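PDB 3U0J: type III effector HopU1, which probably transfers ADP-ribose from NAD+ to arginine side chains of target proteins, acting as a type III effector of a plant pathogen against plant immunity. Local coordinates for residues Val168-Gly174 / Asn216-Ile222; Phe197-Ile203 / Ser238-Leu244. The contacts are given in a common frame with arbitrary orientation. Residues are numbered along the deposited sequence.

Interaction 1. Residues Val168-Gly174 / Asn216-Ile222; sequences VYRGIRG and NNIAFQI
A strand pair ended by a bulge exemplifies how side chains fill the space that glycines leave. Strands 168-172 and 218-222 run antiparallel at 163°, their axes 4.7 Å apart, both extended. Val168–Ile222, Arg170–Phe220 and Ile172–Ile218 are hydrogen-bonded pairs: Val168 N to Ile222 O 2.8 Å, Ile222 N to Val168 O 2.9 Å, Arg170 N to Phe220 O 3.1 Å, Phe220 N to Arg170 O 2.8 Å, Ile172 N to Ile218 O 2.8 Å. These six residues share one face. Val168 CG2 meets Ile222 CB at 3.8 Å; Ile172 CG1 sits at the edge of the Phe220 ring, 3.8 Å from CE2. On the other face, Tyr169 (chi1 m) lays CE1 3.9 Å from Gln221 CG, and the Asn216 side chain occupies the hollow over Gly171, where a CB would collide. A classic beta bulge sets Asn217 and Ile218 opposite Ile172, whose O accepts Ile218 N at 2.9 Å and, weakly, Asn217 N at 3.1 Å. Asn217 (chi1 p) then pairs with the Gly174 backbone: OD1 takes Gly174 N and ND2 reaches Gly174 O, each at 2.9 Å. Ile218 CD1 lies 4.0 Å from Gly174 CA, where a CB would clash. Arg170 probably corresponds to the arginine of the R-S-E signature of arginine-specific ADP-ribosyltransferases. Strand 167-172 edges its sheet; 218-224 pairs in parallel with 263-269 on its other side, while helix 176-188 packs against Ile218 and Phe220.

Interaction 2. Residues Phe197-Ile203 / Ser238-Leu244; sequences FMSTTRI and SEEEIML
In this strand pair, side-chain hydroxyls supplement backbone hydrogen bonding. Strands 199-201 and 241-243 run antiparallel at 148°, axes 4.5 Å apart; Thr200–Ile242 is the hydrogen-bonded pair, flanked by the non-hydrogen-bonded Ser199–Met243 and Thr201–Glu241. Thr200 N and Ile242 O lie 3.0 Å apart, as do Ile242 N and Thr200 O; Ile242 O also accepts from Thr200 OG1 (chi1 p) at 2.8 Å. Leu244 N to Met198 O (2.9 Å) extends pairing at one end, Arg202 N to Glu240 O (3.3 Å) at the other. Segment 197-203 carries an S-T-T version of the Ser-Thr-Ser element of R-S-E ADP-ribosyltransferases, and Glu239 and Glu241 fit the E-x-E motif, as in relatives, consistent with an active-site position. Ser199 OG bonds weakly to Glu241 OE2 (3.3 Å), while Glu241 OE1 is hydrogen-bonded to Ser234 OG. Thr201 OG1 donates to Glu239 O at 2.8 Å and, by accepting from Ile203 N at 3.2 Å, closes an ST turn; Glu240, at phi/psi 50/47, leads into the strand. Arg202 NH2 salt-bridges Asp229; Arg202 NE lies a long 3.8 Å from Glu240 OE1. From the strand end, Met243 SD makes an oblique Met-aromatic contact, 5.4 Å from the Phe197 ring centroid.

Overall arrangement
Two neighbouring strand pairs illustrate how what is probably the active-site cleft, judging from the family motifs, is assembled from sheet edges. Interaction 2 lies deeper, about 8 Å from the centre of the chain to its own centre against 15 Å for interaction 1, with more buried residues. They share no strand but touch directly: Tyr169 N lies 2.7 Å from Thr201 O, a probable hydrogen bond joining the two sheets at their edges, and Thr200 packs on Val168 and Ile222. Interaction 1 relies on regular backbone bonds and apolar fit, polar at its bulge; interaction 2 adds hydroxyls and carboxylates. Ser199 and Thr200 pack on Arg170; the E-x-E glutamates lie farther off, on strand 241-243 and its approach.

Interaction 1. Residues Val168-Gly174 / Asn216-Ile222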
loop_
_atom_site.group_PDB
_atom_site.type_symbol
_atom_site.label_atom_id
_atom_site.label_comp_id
_atom_site.label_asym_id
_atom_site.label_seq_id
_atom_site.Cartn_x
_atom_site.Cartn_y
_atom_site.Cartn_z
ATOM N N VAL A 168 -9.583 8.664 -6.345
ATOM C CA VAL A 168 -9.652 7.377 -5.686
ATOM C C VAL A 168 -10.226 7.653 -4.322
ATOM O O VAL A 168 -10.362 8.823 -3.940
ATOM C CB VAL A 168 -8.277 6.765 -5.493
ATOM C CG1 VAL A 168 -7.658 6.428 -6.828
ATOM C CG2 VAL A 168 -7.385 7.714 -4.707
ATOM N N TYR A 169 -10.544 6.582 -3.590
ATOM C CA TYR A 169 -11.253 6.677 -2.324
ATOM C C TYR A 169 -10.605 5.801 -1.258
ATOM O O TYR A 169 -9.919 4.831 -1.574
ATOM C CB TYR A 169 -12.719 6.272 -2.502
ATOM C CG TYR A 169 -13.458 7.077 -3.555
ATOM C CD1 TYR A 169 -14.113 8.270 -3.232
ATOM C CD2 TYR A 169 -13.501 6.641 -4.877
ATOM C CE1 TYR A 169 -14.771 9.000 -4.195
ATOM C CE2 TYR A 169 -14.167 7.364 -5.848
ATOM C CZ TYR A 169 -14.795 8.540 -5.506
ATOM O OH TYR A 169 -15.451 9.230 -6.495
ATOM N N ARG A 170 -10.841 6.164 0.004
ATOM C CA ARG A 170 -10.314 5.476 1.179
ATOM C C ARG A 170 -11.405 5.489 2.211
ATOM O O ARG A 170 -12.054 6.513 2.410
ATOM C CB ARG A 170 -9.174 6.269 1.803
ATOM C CG ARG A 170 -7.801 5.840 1.429
ATOM C CD ARG A 170 -7.284 4.778 2.363
ATOM N NE ARG A 170 -6.651 5.312 3.564
ATOM C CZ ARG A 170 -6.107 4.533 4.498
ATOM N NH1 ARG A 170 -6.128 3.193 4.338
ATOM N NH2 ARG A 170 -5.555 5.090 5.584
ATOM N N GLY A 171 -11.583 4.374 2.900
ATOM C CA GLY A 171 -12.509 4.330 4.007
ATOM C C GLY A 171 -11.740 3.991 5.256
ATOM O O GLY A 171 -10.949 3.051 5.257
ATOM N N ILE A 172 -11.978 4.757 6.312
ATOM C CA ILE A 172 -11.328 4.583 7.603
ATOM C C ILE A 172 -12.418 4.486 8.671
ATOM O O ILE A 172 -13.500 5.047 8.497
ATOM C CB ILE A 172 -10.380 5.795 7.878
ATOM C CG1 ILE A 172 -9.082 5.617 7.116
ATOM C CG2 ILE A 172 -10.034 5.946 9.339
ATOM C CD1 ILE A 172 -8.534 4.203 7.249
ATOM N N ARG A 173 -12.149 3.771 9.759
ATOM C CA ARG A 173 -13.032 3.757 10.934
ATOM C C ARG A 173 -12.306 4.381 12.148
ATOM O O ARG A 173 -11.232 3.921 12.547
ATOM C CB ARG A 173 -13.461 2.326 11.254
ATOM C CG ARG A 173 -14.459 2.212 12.388
ATOM C CD ARG A 173 -14.716 0.752 12.729
ATOM N NE ARG A 173 -15.524 0.624 13.932
ATOM C CZ ARG A 173 -16.850 0.562 13.939
ATOM N NH1 ARG A 173 -17.523 0.604 12.792
ATOM N NH2 ARG A 173 -17.501 0.461 15.097
ATOM N N GLY A 174 -12.878 5.428 12.736
ATOM C CA GLY A 174 -12.162 6.178 13.755
ATOM C C GLY A 174 -12.993 6.890 14.804
ATOM O O GLY A 174 -14.195 7.135 14.618
ATOM N N ASN A 216 -17.106 1.825 7.898
ATOM C CA ASN A 216 -16.249 2.999 8.003
ATOM C C ASN A 216 -17.045 4.286 8.155
ATOM O O ASN A 216 -18.063 4.472 7.490
ATOM C CB ASN A 216 -15.316 3.105 6.796
ATOM C CG ASN A 216 -14.334 1.944 6.711
ATOM O OD1 ASN A 216 -13.924 1.534 5.616
ATOM N ND2 ASN A 216 -13.962 1.398 7.863
ATOM N N ASN A 217 -16.576 5.173 9.027
ATOM C CA ASN A 217 -17.246 6.451 9.276
ATOM C C ASN A 217 -16.441 7.650 8.783
ATOM O O ASN A 217 -16.940 8.774 8.771
ATOM C CB ASN A 217 -17.573 6.622 10.761
ATOM C CG ASN A 217 -16.348 6.578 11.623
ATOM O OD1 ASN A 217 -15.343 5.975 11.254
ATOM N ND2 ASN A 217 -16.409 7.219 12.780
ATOM N N ILE A 218 -15.197 7.416 8.373
ATOM C CA ILE A 218 -14.392 8.479 7.769
ATOM C C ILE A 218 -14.069 8.173 6.308
ATOM O O ILE A 218 -13.426 7.172 6.008
ATOM C CB ILE A 218 -13.095 8.679 8.547
ATOM C CG1 ILE A 218 -13.428 9.035 10.004
ATOM C CG2 ILE A 218 -12.231 9.738 7.888
ATOM C CD1 ILE A 218 -12.231 8.968 10.940
ATOM N N ALA A 219 -14.533 9.014 5.395
ATOM C CA ALA A 219 -14.245 8.799 3.978
ATOM C C ALA A 219 -13.226 9.799 3.471
ATOM O O ALA A 219 -13.262 10.974 3.835
ATOM C CB ALA A 219 -15.518 8.882 3.138
ATOM N N PHE A 220 -12.325 9.332 2.621
ATOM C CA PHE A 220 -11.361 10.208 1.986
ATOM C C PHE A 220 -11.586 10.201 0.493
ATOM O O PHE A 220 -11.564 9.147 -0.147
ATOM C CB PHE A 220 -9.941 9.742 2.275
ATOM C CG PHE A 220 -9.503 9.981 3.678
ATOM C CD1 PHE A 220 -8.917 11.169 4.038
ATOM C CD2 PHE A 220 -9.672 9.013 4.648
ATOM C CE1 PHE A 220 -8.502 11.393 5.349
ATOM C CE2 PHE A 220 -9.249 9.237 5.960
ATOM C CZ PHE A 220 -8.661 10.432 6.300
ATOM N N GLN A 221 -11.812 11.379 -0.071
ATOM C CA GLN A 221 -11.924 11.484 -1.505
ATOM C C GLN A 221 -10.679 12.163 -1.986
ATOM O O GLN A 221 -10.493 13.356 -1.771
ATOM C CB GLN A 221 -13.136 12.295 -1.894
ATOM C CG GLN A 221 -13.244 12.497 -3.380
ATOM C CD GLN A 221 -14.435 13.338 -3.726
ATOM O OE1 GLN A 221 -15.571 13.001 -3.371
ATOM N NE2 GLN A 221 -14.191 14.449 -4.415
ATOM N N ILE A 222 -9.817 11.385 -2.622
ATOM C CA ILE A 222 -8.471 11.822 -2.954
ATOM C C ILE A 222 -8.324 11.962 -4.457
ATOM O O ILE A 222 -8.705 11.068 -5.219
ATOM C CB ILE A 222 -7.471 10.780 -2.475
ATOM C CG1 ILE A 222 -7.810 10.371 -1.046
ATOM C CG2 ILE A 222 -6.067 11.285 -2.607
ATOM C CD1 ILE A 222 -6.913 9.298 -0.499
#

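Interaction 2. Residues Phe197-Ile203 / Ser238-Leu244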
loop_
_atom_site.group_PDB
_atom_site.type_symbol
_atom_site.label_atom_id
_atom_site.label_comp_id
_atom_site.label_asym_id
_atom_site.label_seq_id
_atom_site.Cartn_x
_atom_site.Cartn_y
_atom_site.Cartn_z
ATOM N N PHE A 197 2.726 3.092 2.979
ATOM C CA PHE A 197 2.214 2.968 1.617
ATOM C C PHE A 197 0.706 3.124 1.624
ATOM O O PHE A 197 0.015 2.193 2.027
ATOM C CB PHE A 197 2.536 1.563 1.083
ATOM C CG PHE A 197 3.994 1.293 0.936
ATOM C CD1 PHE A 197 4.670 1.688 -0.199
ATOM C CD2 PHE A 197 4.694 0.672 1.934
ATOM C CE1 PHE A 197 6.025 1.467 -0.332
ATOM C CE2 PHE A 197 6.047 0.452 1.815
ATOM C CZ PHE A 197 6.714 0.843 0.675
ATOM N N MET A 198 0.176 4.259 1.178
ATOM C CA MET A 198 -1.276 4.431 1.179
ATOM C C MET A 198 -1.972 3.570 0.143
ATOM O O MET A 198 -1.522 3.429 -1.006
ATOM C CB MET A 198 -1.707 5.877 0.996
ATOM C CG MET A 198 -3.112 6.106 1.559
ATOM S SD MET A 198 -3.817 7.708 1.184
ATOM C CE MET A 198 -2.894 8.753 2.283
ATOM N N SER A 199 -3.078 2.979 0.562
ATOM C CA SER A 199 -3.825 2.084 -0.295
ATOM C C SER A 199 -5.181 2.695 -0.519
ATOM O O SER A 199 -5.837 3.130 0.425
ATOM C CB SER A 199 -3.969 0.724 0.375
ATOM O OG SER A 199 -4.833 -0.103 -0.373
ATOM N N THR A 200 -5.607 2.742 -1.767
ATOM C CA THR A 200 -6.836 3.444 -2.102
ATOM C C THR A 200 -7.591 2.654 -3.160
ATOM O O THR A 200 -7.034 1.734 -3.758
ATOM C CB THR A 200 -6.528 4.864 -2.642
ATOM O OG1 THR A 200 -5.970 4.773 -3.966
ATOM C CG2 THR A 200 -5.548 5.607 -1.714
ATOM N N THR A 201 -8.849 3.000 -3.404
ATOM C CA THR A 201 -9.598 2.273 -4.421
ATOM C C THR A 201 -10.294 3.218 -5.386
ATOM O O THR A 201 -10.759 4.273 -4.990
ATOM C CB THR A 201 -10.626 1.319 -3.801
ATOM O OG1 THR A 201 -11.318 0.634 -4.843
ATOM C CG2 THR A 201 -11.620 2.094 -3.017
ATOM N N ARG A 202 -10.348 2.837 -6.656
ATOM C CA ARG A 202 -11.084 3.618 -7.646
ATOM C C ARG A 202 -12.607 3.567 -7.448
ATOM O O ARG A 202 -13.334 4.463 -7.882
ATOM C CB ARG A 202 -10.750 3.128 -9.043
ATOM C CG ARG A 202 -9.533 3.769 -9.643
ATOM C CD ARG A 202 -9.273 3.190 -11.029
ATOM N NE ARG A 202 -8.602 1.903 -10.917
ATOM C CZ ARG A 202 -7.801 1.400 -11.851
ATOM N NH1 ARG A 202 -7.591 2.083 -12.977
ATOM N NH2 ARG A 202 -7.208 0.221 -11.653
ATOM N N ILE A 203 -13.080 2.517 -6.789
ATOM C CA ILE A 203 -14.503 2.275 -6.659
ATOM C C ILE A 203 -15.066 2.800 -5.332
ATOM O O ILE A 203 -14.759 2.263 -4.254
ATOM C CB ILE A 203 -14.793 0.772 -6.773
ATOM C CG1 ILE A 203 -13.974 0.150 -7.916
ATOM C CG2 ILE A 203 -16.274 0.530 -6.957
ATOM C CD1 ILE A 203 -13.826 -1.392 -7.808
ATOM N N SER A 238 -9.925 -7.182 -8.281
ATOM C CA SER A 238 -11.287 -6.634 -8.227
ATOM C C SER A 238 -11.433 -5.465 -7.242
ATOM O O SER A 238 -12.372 -4.676 -7.356
ATOM C CB SER A 238 -12.272 -7.736 -7.827
ATOM O OG SER A 238 -12.093 -8.107 -6.460
ATOM N N GLU A 239 -10.536 -5.379 -6.260
ATOM C CA GLU A 239 -10.530 -4.247 -5.342
ATOM C C GLU A 239 -10.081 -2.978 -6.080
ATOM O O GLU A 239 -10.243 -1.881 -5.569
ATOM C CB GLU A 239 -9.660 -4.530 -4.103
ATOM C CG GLU A 239 -10.321 -5.426 -3.043
ATOM C CD GLU A 239 -9.317 -6.075 -2.054
ATOM O OE1 GLU A 239 -8.089 -5.809 -2.152
ATOM O OE2 GLU A 239 -9.758 -6.865 -1.176
ATOM N N GLU A 240 -9.529 -3.143 -7.282
ATOM C CA GLU A 240 -9.151 -2.028 -8.163
ATOM C C GLU A 240 -8.318 -0.950 -7.482
ATOM O O GLU A 240 -8.590 0.245 -7.653
ATOM C CB GLU A 240 -10.378 -1.373 -8.799
ATOM C CG GLU A 240 -11.044 -2.182 -9.903
ATOM C CD GLU A 240 -11.969 -1.330 -10.791
ATOM O OE1 GLU A 240 -11.849 -0.076 -10.772
ATOM O OE2 GLU A 240 -12.806 -1.918 -11.523
ATOM N N GLU A 241 -7.293 -1.361 -6.739
ATOM C CA GLU A 241 -6.524 -0.422 -5.938
ATOM C C GLU A 241 -5.380 0.351 -6.624
ATOM O O GLU A 241 -4.725 -0.121 -7.544
ATOM C CB GLU A 241 -6.042 -1.080 -4.653
ATOM C CG GLU A 241 -5.472 -2.429 -4.846
ATOM C CD GLU A 241 -5.379 -3.204 -3.539
ATOM O OE1 GLU A 241 -5.786 -4.400 -3.572
ATOM O OE2 GLU A 241 -4.912 -2.619 -2.503
ATOM N N ILE A 242 -5.188 1.573 -6.145
ATOM C CA ILE A 242 -4.073 2.419 -6.496
ATOM C C ILE A 242 -3.271 2.592 -5.203
ATOM O O ILE A 242 -3.864 2.864 -4.153
ATOM C CB ILE A 242 -4.597 3.779 -6.935
ATOM C CG1 ILE A 242 -5.566 3.628 -8.105
ATOM C CG2 ILE A 242 -3.460 4.687 -7.288
ATOM C CD1 ILE A 242 -4.975 2.905 -9.273
ATOM N N MET A 243 -1.945 2.408 -5.263
ATOM C CA MET A 243 -1.082 2.473 -4.069
ATOM C C MET A 243 -0.124 3.656 -4.219
ATOM O O MET A 243 0.315 3.953 -5.335
ATOM C CB MET A 243 -0.314 1.147 -3.885
ATOM C CG MET A 243 0.569 1.020 -2.612
ATOM S SD MET A 243 1.331 -0.618 -2.325
ATOM C CE MET A 243 -0.063 -1.565 -1.755
ATOM N N LEU A 244 0.172 4.360 -3.122
ATOM C CA LEU A 244 1.099 5.497 -3.180
ATOM C C LEU A 244 2.441 5.145 -2.577
ATOM O O LEU A 244 2.507 4.327 -1.678
ATOM C CB LEU A 244 0.549 6.704 -2.424
ATOM C CG LEU A 244 -0.613 7.493 -3.031
ATOM C CD1 LEU A 244 -0.538 7.411 -4.522
ATOM C CD2 LEU A 244 -1.911 6.907 -2.582
#